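Local coordinates for protein effector EagT6 (Pseudomonas aeruginosa, PDB 1TU1) that forms a homodimer that is essential for loading the toxin Tse6 onto VgrG1a and so for its delivery to target cells, at residues A[95-107]-A[116-129]. Sequence-based numbering, arbitrary orientation.
Sequences REGRDLMLRQVFI and TTLTTTPADLPHHE
Arg103 reaches from strand 98-107 to helix 125-137, where its NH1 makes a salt bridge with Glu129 OE2 at 3.0 Å. The carboxylate oxygen meets the guanidinium at its edge, near the plane, although the two flat groups are turned 74° apart. A bend at chi3 carries the guanidinium to the helix, and Asp90 on strand 84-95 takes NE, so one cation serves two acids. Leucine suits position 125 because its two methyls divide the work. Leu125 CD1 packs on Arg103 CD at 3.6 Å, the chains crossing at about a right angle. Leu125 CD2 meets Met101 CG at 3.6 Å. Flexible Met101, its CG opposite the backbone N (chi1 -166°) and its chain bent at chi2, also brings CE against CD2. Between the strands of this antiparallel hairpin, three hydrogen-bonded pairs, Met101-Thr120, Arg103-Leu118 and Val105-Thr116, alternate with the non-hydrogen-bonded pairs Leu102-Thr119 and Gln104-Thr117. On the face opposite Met101, Arg103 and Val105, Gln104 and Thr117 lie side by side, and Gln104 NE2 donates to Thr117 OG1 (3.0 Å, 166°) almost within its amide plane; Tyr91 OH bonds to OE1, fixing both amide ends. Leu102 CD1 lies 3.8 Å from Thr119 CG2, the beta-branched threonine offering a methyl to the leucine. The contact thus joins hairpin and helix by apolar packing beside a salt bridge, and the flanking acids would probably stabilise the positive charge of the largely buried Arg103.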
ATOM      1  N   ARG A  95      -9.947 -11.779  17.559  1.00 36.38           N
ATOM      2  CA  ARG A  95      -9.945 -10.352  17.324  1.00 35.56           C
ATOM      3  C   ARG A  95     -11.293  -9.797  17.763  1.00 35.89           C
ATOM      4  O   ARG A  95     -12.320 -10.174  17.221  1.00 35.20           O
ATOM      5  CB  ARG A  95      -9.734 -10.104  15.828  1.00 35.19           C
ATOM      6  CG  ARG A  95      -9.554  -8.647  15.433  1.00 33.92           C
ATOM      7  CD  ARG A  95      -9.385  -8.521  13.952  1.00 32.78           C
ATOM      8  NE  ARG A  95      -9.409  -7.172  13.396  1.00 31.66           N
ATOM      9  CZ  ARG A  95     -10.515  -6.470  13.160  1.00 32.32           C
ATOM     10  NH1 ARG A  95     -11.704  -6.939  13.509  1.00 32.01           N
ATOM     11  NH2 ARG A  95     -10.416  -5.294  12.562  1.00 31.91           N
ATOM     12  N   GLU A  96     -11.275  -8.922  18.757  1.00 36.46           N
ATOM     13  CA  GLU A  96     -12.477  -8.276  19.254  1.00 37.50           C
ATOM     14  C   GLU A  96     -13.566  -9.287  19.565  1.00 38.68           C
ATOM     15  O   GLU A  96     -14.730  -9.008  19.353  1.00 39.06           O
ATOM     16  CB  GLU A  96     -12.984  -7.225  18.246  1.00 36.87           C
ATOM     17  CG  GLU A  96     -12.253  -5.902  18.369  1.00 35.81           C
ATOM     18  CD  GLU A  96     -12.797  -4.812  17.454  1.00 34.93           C
ATOM     19  OE1 GLU A  96     -13.428  -5.132  16.391  1.00 29.22           O
ATOM     20  OE2 GLU A  96     -12.576  -3.635  17.813  1.00 30.79           O
ATOM     21  N   GLY A  97     -13.179 -10.466  20.047  1.00 40.34           N
ATOM     22  CA  GLY A  97     -14.111 -11.484  20.511  1.00 41.35           C
ATOM     23  C   GLY A  97     -14.458 -12.582  19.522  1.00 42.52           C
ATOM     24  O   GLY A  97     -15.223 -13.492  19.852  1.00 43.51           O
ATOM     25  N   ARG A  98     -13.954 -12.515  18.297  1.00 43.40           N
ATOM     26  CA  ARG A  98     -14.270 -13.558  17.340  1.00 44.17           C
ATOM     27  C   ARG A  98     -13.035 -14.088  16.632  1.00 44.01           C
ATOM     28  O   ARG A  98     -12.029 -13.386  16.472  1.00 43.62           O
ATOM     29  CB  ARG A  98     -15.284 -13.067  16.333  1.00 44.95           C
ATOM     30  CG  ARG A  98     -14.756 -12.041  15.378  1.00 47.43           C
ATOM     31  CD  ARG A  98     -15.747 -11.651  14.306  1.00 51.12           C
ATOM     32  NE  ARG A  98     -15.067 -11.309  13.054  1.00 53.63           N
ATOM     33  CZ  ARG A  98     -15.429 -11.734  11.847  1.00 56.22           C
ATOM     34  NH1 ARG A  98     -16.472 -12.541  11.672  1.00 56.22           N
ATOM     35  NH2 ARG A  98     -14.730 -11.348  10.791  1.00 58.24           N
ATOM     36  N   ASP A  99     -13.132 -15.325  16.166  1.00 43.77           N
ATOM     37  CA  ASP A  99     -11.957 -16.003  15.656  1.00 43.51           C
ATOM     38  C   ASP A  99     -11.746 -15.772  14.170  1.00 42.60           C
ATOM     39  O   ASP A  99     -12.681 -15.863  13.364  1.00 42.61           O
ATOM     40  CB  ASP A  99     -12.021 -17.489  15.969  1.00 44.48           C
ATOM     41  CG  ASP A  99     -12.014 -17.768  17.466  1.00 45.53           C
ATOM     42  OD1 ASP A  99     -11.426 -16.982  18.261  1.00 46.89           O
ATOM     43  OD2 ASP A  99     -12.588 -18.765  17.928  1.00 49.05           O
ATOM     44  N   LEU A 100     -10.501 -15.463  13.831  1.00 40.78           N
ATOM     45  CA  LEU A 100     -10.067 -15.272  12.461  1.00 39.64           C
ATOM     46  C   LEU A 100      -9.020 -16.307  12.108  1.00 38.78           C
ATOM     47  O   LEU A 100      -8.183 -16.644  12.942  1.00 38.38           O
ATOM     48  CB  LEU A 100      -9.431 -13.900  12.323  1.00 39.73           C
ATOM     49  CG  LEU A 100     -10.331 -12.676  12.445  1.00 39.49           C
ATOM     50  CD1 LEU A 100      -9.477 -11.494  12.102  1.00 39.24           C
ATOM     51  CD2 LEU A 100     -11.535 -12.768  11.532  1.00 39.38           C
ATOM     52  N   MET A 101      -9.081 -16.800  10.875  1.00 37.74           N
ATOM     53  CA  MET A 101      -8.104 -17.714  10.315  1.00 37.35           C
ATOM     54  C   MET A 101      -7.165 -16.958   9.372  1.00 36.51           C
ATOM     55  O   MET A 101      -7.612 -16.291   8.433  1.00 35.46           O
ATOM     56  CB  MET A 101      -8.826 -18.812   9.546  1.00 37.82           C
ATOM     57  CG  MET A 101      -7.995 -20.030   9.185  1.00 40.17           C
ATOM     58  SD  MET A 101      -7.130 -20.804  10.596  1.00 44.61           S
ATOM     59  CE  MET A 101      -5.735 -21.525   9.669  1.00 45.11           C
ATOM     60  N   LEU A 102      -5.863 -17.088   9.626  1.00 35.40           N
ATOM     61  CA  LEU A 102      -4.820 -16.464   8.821  1.00 34.46           C
ATOM     62  C   LEU A 102      -3.921 -17.494   8.145  1.00 33.85           C
ATOM     63  O   LEU A 102      -3.550 -18.510   8.744  1.00 33.95           O
ATOM     64  CB  LEU A 102      -3.978 -15.564   9.711  1.00 34.34           C
ATOM     65  CG  LEU A 102      -4.471 -14.116   9.785  1.00 35.27           C
ATOM     66  CD1 LEU A 102      -5.832 -14.003  10.490  1.00 36.72           C
ATOM     67  CD2 LEU A 102      -3.456 -13.280  10.492  1.00 35.76           C
ATOM     68  N   ARG A 103      -3.585 -17.240   6.889  1.00 32.53           N
ATOM     69  CA  ARG A 103      -2.508 -17.933   6.207  1.00 31.83           C
ATOM     70  C   ARG A 103      -1.509 -16.855   5.777  1.00 30.33           C
ATOM     71  O   ARG A 103      -1.782 -16.078   4.843  1.00 30.22           O
ATOM     72  CB  ARG A 103      -3.039 -18.718   5.021  1.00 32.20           C
ATOM     73  CG  ARG A 103      -4.222 -19.648   5.400  1.00 35.70           C
ATOM     74  CD  ARG A 103      -4.415 -20.816   4.469  1.00 37.42           C
ATOM     75  NE  ARG A 103      -3.406 -21.850   4.646  1.00 40.30           N
ATOM     76  CZ  ARG A 103      -3.348 -22.968   3.928  1.00 44.30           C
ATOM     77  NH1 ARG A 103      -4.206 -23.190   2.947  1.00 46.73           N
ATOM     78  NH2 ARG A 103      -2.390 -23.858   4.149  1.00 45.86           N
ATOM     79  N   GLN A 104      -0.385 -16.805   6.491  1.00 27.82           N
ATOM     80  CA  GLN A 104       0.590 -15.720   6.432  1.00 26.92           C
ATOM     81  C   GLN A 104       1.956 -16.236   5.956  1.00 26.22           C
ATOM     82  O   GLN A 104       2.548 -17.115   6.585  1.00 26.99           O
ATOM     83  CB  GLN A 104       0.705 -15.081   7.808  1.00 26.60           C
ATOM     84  CG  GLN A 104       1.424 -13.753   7.844  1.00 26.76           C
ATOM     85  CD  GLN A 104       1.173 -12.988   9.117  1.00 27.71           C
ATOM     86  OE1 GLN A 104       1.479 -13.466  10.211  1.00 27.83           O
ATOM     87  NE2 GLN A 104       0.585 -11.799   8.987  1.00 26.50           N
ATOM     88  N   VAL A 105       2.427 -15.740   4.820  1.00 24.39           N
ATOM     89  CA  VAL A 105       3.698 -16.174   4.251  1.00 23.12           C
ATOM     90  C   VAL A 105       4.750 -15.065   4.425  1.00 22.66           C
ATOM     91  O   VAL A 105       4.524 -13.900   4.070  1.00 21.02           O
ATOM     92  CB  VAL A 105       3.560 -16.523   2.793  1.00 22.91           C
ATOM     93  CG1 VAL A 105       4.915 -16.993   2.192  1.00 23.30           C
ATOM     94  CG2 VAL A 105       2.475 -17.615   2.576  1.00 24.72           C
ATOM     95  N   PHE A 106       5.891 -15.427   4.992  1.00 21.50           N
ATOM     96  CA  PHE A 106       7.002 -14.503   5.125  1.00 21.25           C
ATOM     97  C   PHE A 106       8.018 -14.908   4.102  1.00 22.14           C
ATOM     98  O   PHE A 106       8.427 -16.081   4.065  1.00 22.62           O
ATOM     99  CB  PHE A 106       7.593 -14.602   6.518  1.00 21.36           C
ATOM    100  CG  PHE A 106       6.645 -14.256   7.606  1.00 22.05           C
ATOM    101  CD1 PHE A 106       6.667 -12.994   8.173  1.00 21.49           C
ATOM    102  CD2 PHE A 106       5.722 -15.183   8.076  1.00 23.48           C
ATOM    103  CE1 PHE A 106       5.801 -12.654   9.208  1.00 23.22           C
ATOM    104  CE2 PHE A 106       4.839 -14.851   9.126  1.00 24.40           C
ATOM    105  CZ  PHE A 106       4.874 -13.584   9.684  1.00 23.89           C
ATOM    106  N   ILE A 107       8.410 -13.969   3.233  1.00 20.84           N
ATOM    107  CA  ILE A 107       9.367 -14.254   2.179  1.00 20.75           C
ATOM    108  C   ILE A 107      10.603 -13.397   2.394  1.00 20.26           C
ATOM    109  O   ILE A 107      10.547 -12.177   2.330  1.00 19.21           O
ATOM    110  CB  ILE A 107       8.793 -13.981   0.771  1.00 20.04           C
ATOM    111  CG1 ILE A 107       7.436 -14.673   0.585  1.00 21.05           C
ATOM    112  CG2 ILE A 107       9.816 -14.404  -0.306  1.00 19.32           C
ATOM    113  CD1 ILE A 107       6.775 -14.359  -0.734  1.00 22.19           C
ATOM    114  N   THR A 116       2.770 -11.884   2.856  1.00 19.93           N
ATOM    115  CA  THR A 116       1.387 -11.949   2.318  1.00 20.47           C
ATOM    116  C   THR A 116       0.500 -12.584   3.368  1.00 22.02           C
ATOM    117  O   THR A 116       0.923 -13.509   4.092  1.00 21.66           O
ATOM    118  CB  THR A 116       1.299 -12.745   1.016  1.00 20.25           C
ATOM    119  OG1 THR A 116       1.513 -14.145   1.277  1.00 20.34           O
ATOM    120  CG2 THR A 116       2.390 -12.333   0.025  1.00 20.15           C
ATOM    121  N   THR A 117      -0.728 -12.065   3.502  1.00 22.69           N
ATOM    122  CA  THR A 117      -1.600 -12.490   4.568  1.00 23.05           C
ATOM    123  C   THR A 117      -3.004 -12.675   3.999  1.00 24.21           C
ATOM    124  O   THR A 117      -3.594 -11.717   3.487  1.00 23.57           O
ATOM    125  CB  THR A 117      -1.632 -11.464   5.686  1.00 23.81           C
ATOM    126  OG1 THR A 117      -0.316 -11.203   6.214  1.00 23.01           O
ATOM    127  CG2 THR A 117      -2.438 -11.998   6.886  1.00 24.59           C
ATOM    128  N   LEU A 118      -3.515 -13.901   4.039  1.00 25.03           N
ATOM    129  CA  LEU A 118      -4.941 -14.156   3.782  1.00 25.40           C
ATOM    130  C   LEU A 118      -5.658 -14.134   5.127  1.00 26.42           C
ATOM    131  O   LEU A 118      -5.264 -14.839   6.055  1.00 26.06           O
ATOM    132  CB  LEU A 118      -5.134 -15.513   3.117  1.00 25.85           C
ATOM    133  CG  LEU A 118      -6.604 -15.941   2.850  1.00 25.01           C
ATOM    134  CD1 LEU A 118      -7.174 -15.164   1.690  1.00 24.88           C
ATOM    135  CD2 LEU A 118      -6.657 -17.420   2.553  1.00 26.58           C
ATOM    136  N   THR A 119      -6.716 -13.337   5.232  1.00 26.91           N
ATOM    137  CA  THR A 119      -7.500 -13.272   6.426  1.00 27.62           C
ATOM    138  C   THR A 119      -8.936 -13.652   6.115  1.00 28.98           C
ATOM    139  O   THR A 119      -9.570 -13.068   5.240  1.00 28.23           O
ATOM    140  CB  THR A 119      -7.469 -11.877   7.002  1.00 27.84           C
ATOM    141  OG1 THR A 119      -6.124 -11.497   7.297  1.00 28.02           O
ATOM    142  CG2 THR A 119      -8.185 -11.842   8.356  1.00 28.88           C
ATOM    143  N   THR A 120      -9.439 -14.630   6.851  1.00 30.60           N
ATOM    144  CA  THR A 120     -10.804 -15.114   6.679  1.00 32.74           C
ATOM    145  C   THR A 120     -11.271 -15.634   8.034  1.00 33.64           C
ATOM    146  O   THR A 120     -10.633 -15.368   9.042  1.00 33.20           O
ATOM    147  CB  THR A 120     -10.828 -16.180   5.583  1.00 33.18           C
ATOM    148  OG1 THR A 120     -12.174 -16.505   5.239  1.00 36.83           O
ATOM    149  CG2 THR A 120     -10.232 -17.508   6.076  1.00 33.71           C
ATOM    150  N   THR A 121     -12.412 -16.314   8.075  1.00 35.33           N
ATOM    151  CA  THR A 121     -12.848 -17.008   9.294  1.00 36.22           C
ATOM    152  C   THR A 121     -12.547 -18.480   9.095  1.00 36.43           C
ATOM    153  O   THR A 121     -12.394 -18.918   7.970  1.00 36.46           O
ATOM    154  CB  THR A 121     -14.373 -16.865   9.515  1.00 36.17           C
ATOM    155  OG1 THR A 121     -15.060 -17.346   8.361  1.00 35.53           O
ATOM    156  CG2 THR A 121     -14.792 -15.409   9.629  1.00 37.88           C
ATOM    157  N   PRO A 122     -12.506 -19.262  10.168  1.00 37.77           N
ATOM    158  CA  PRO A 122     -12.322 -20.714  10.014  1.00 38.54           C
ATOM    159  C   PRO A 122     -13.346 -21.344   9.072  1.00 39.47           C
ATOM    160  O   PRO A 122     -12.973 -22.142   8.209  1.00 40.41           O
ATOM    161  CB  PRO A 122     -12.437 -21.237  11.444  1.00 38.67           C
ATOM    162  CG  PRO A 122     -12.101 -20.064  12.305  1.00 38.39           C
ATOM    163  CD  PRO A 122     -12.591 -18.856  11.581  1.00 37.25           C
ATOM    164  N   ALA A 123     -14.608 -20.935   9.178  1.00 40.40           N
ATOM    165  CA  ALA A 123     -15.664 -21.449   8.300  1.00 40.54           C
ATOM    166  C   ALA A 123     -15.430 -21.145   6.823  1.00 40.10           C
ATOM    167  O   ALA A 123     -15.812 -21.933   5.958  1.00 39.61           O
ATOM    168  CB  ALA A 123     -17.045 -20.912   8.742  1.00 40.83           C
ATOM    169  N   ASP A 124     -14.823 -20.001   6.524  1.00 39.57           N
ATOM    170  CA  ASP A 124     -14.654 -19.581   5.128  1.00 39.43           C
ATOM    171  C   ASP A 124     -13.309 -19.967   4.510  1.00 39.14           C
ATOM    172  O   ASP A 124     -13.126 -19.808   3.311  1.00 38.51           O
ATOM    173  CB  ASP A 124     -14.860 -18.061   4.997  1.00 39.30           C
ATOM    174  CG  ASP A 124     -16.303 -17.644   5.245  1.00 40.73           C
ATOM    175  OD1 ASP A 124     -17.190 -18.537   5.281  1.00 39.27           O
ATOM    176  OD2 ASP A 124     -16.635 -16.453   5.418  1.00 40.61           O
ATOM    177  N   LEU A 125     -12.363 -20.447   5.311  1.00 39.54           N
ATOM    178  CA  LEU A 125     -11.047 -20.772   4.763  1.00 39.79           C
ATOM    179  C   LEU A 125     -11.124 -21.732   3.567  1.00 39.82           C
ATOM    180  O   LEU A 125     -10.523 -21.466   2.522  1.00 39.71           O
ATOM    181  CB  LEU A 125     -10.088 -21.282   5.839  1.00 39.95           C
ATOM    182  CG  LEU A 125      -8.720 -21.722   5.298  1.00 40.71           C
ATOM    183  CD1 LEU A 125      -8.013 -20.570   4.564  1.00 41.12           C
ATOM    184  CD2 LEU A 125      -7.832 -22.267   6.397  1.00 41.91           C
ATOM    185  N   PRO A 126     -11.868 -22.836   3.678  1.00 39.87           N
ATOM    186  CA  PRO A 126     -11.927 -23.799   2.564  1.00 39.31           C
ATOM    187  C   PRO A 126     -12.453 -23.206   1.272  1.00 38.20           C
ATOM    188  O   PRO A 126     -12.073 -23.655   0.197  1.00 38.70           O
ATOM    189  CB  PRO A 126     -12.883 -24.891   3.090  1.00 39.76           C
ATOM    190  CG  PRO A 126     -12.793 -24.775   4.548  1.00 40.06           C
ATOM    191  CD  PRO A 126     -12.661 -23.294   4.831  1.00 39.90           C
ATOM    192  N   HIS A 127     -13.332 -22.219   1.360  1.00 37.02           N
ATOM    193  CA  HIS A 127     -13.872 -21.605   0.159  1.00 36.09           C
ATOM    194  C   HIS A 127     -12.832 -20.728  -0.552  1.00 34.90           C
ATOM    195  O   HIS A 127     -12.741 -20.715  -1.778  1.00 34.86           O
ATOM    196  CB  HIS A 127     -15.104 -20.765   0.497  1.00 36.69           C
ATOM    197  CG  HIS A 127     -15.620 -20.010  -0.675  1.00 37.67           C
ATOM    198  ND1 HIS A 127     -15.109 -18.786  -1.048  1.00 42.31           N
ATOM    199  CD2 HIS A 127     -16.545 -20.332  -1.605  1.00 41.43           C
ATOM    200  CE1 HIS A 127     -15.716 -18.376  -2.145  1.00 41.90           C
ATOM    201  NE2 HIS A 127     -16.591 -19.297  -2.506  1.00 43.65           N
ATOM    202  N   HIS A 128     -12.058 -19.981   0.221  1.00 34.01           N
ATOM    203  CA  HIS A 128     -11.105 -19.020  -0.357  1.00 33.59           C
ATOM    204  C   HIS A 128      -9.739 -19.636  -0.742  1.00 34.49           C
ATOM    205  O   HIS A 128      -9.002 -19.079  -1.559  1.00 34.75           O
ATOM    206  CB  HIS A 128     -10.919 -17.854   0.613  1.00 32.67           C
ATOM    207  CG  HIS A 128     -12.108 -16.951   0.676  1.00 27.85           C
ATOM    208  ND1 HIS A 128     -12.593 -16.289  -0.430  1.00 22.08           N
ATOM    209  CD2 HIS A 128     -12.924 -16.624   1.702  1.00 27.61           C
ATOM    210  CE1 HIS A 128     -13.652 -15.580  -0.082  1.00 22.85           C
ATOM    211  NE2 HIS A 128     -13.866 -15.752   1.208  1.00 24.57           N
ATOM    212  N   GLU A 129      -9.442 -20.792  -0.169  1.00 35.53           N
ATOM    213  CA  GLU A 129      -8.126 -21.425  -0.283  1.00 35.94           C
ATOM    214  C   GLU A 129      -7.664 -21.640  -1.711  1.00 35.14           C
ATOM    215  O   GLU A 129      -6.531 -21.313  -2.031  1.00 34.99           O
ATOM    216  CB  GLU A 129      -8.109 -22.729   0.504  1.00 37.29           C
ATOM    217  CG  GLU A 129      -6.734 -23.310   0.767  1.00 40.40           C
ATOM    218  CD  GLU A 129      -6.759 -24.386   1.839  1.00 45.82           C
ATOM    219  OE1 GLU A 129      -7.624 -24.314   2.745  1.00 48.23           O
ATOM    220  OE2 GLU A 129      -5.906 -25.309   1.772  1.00 49.76           O
TER
HETATM  221  O   HOH W   1      -0.588 -15.653   2.427  1.00 26.55           O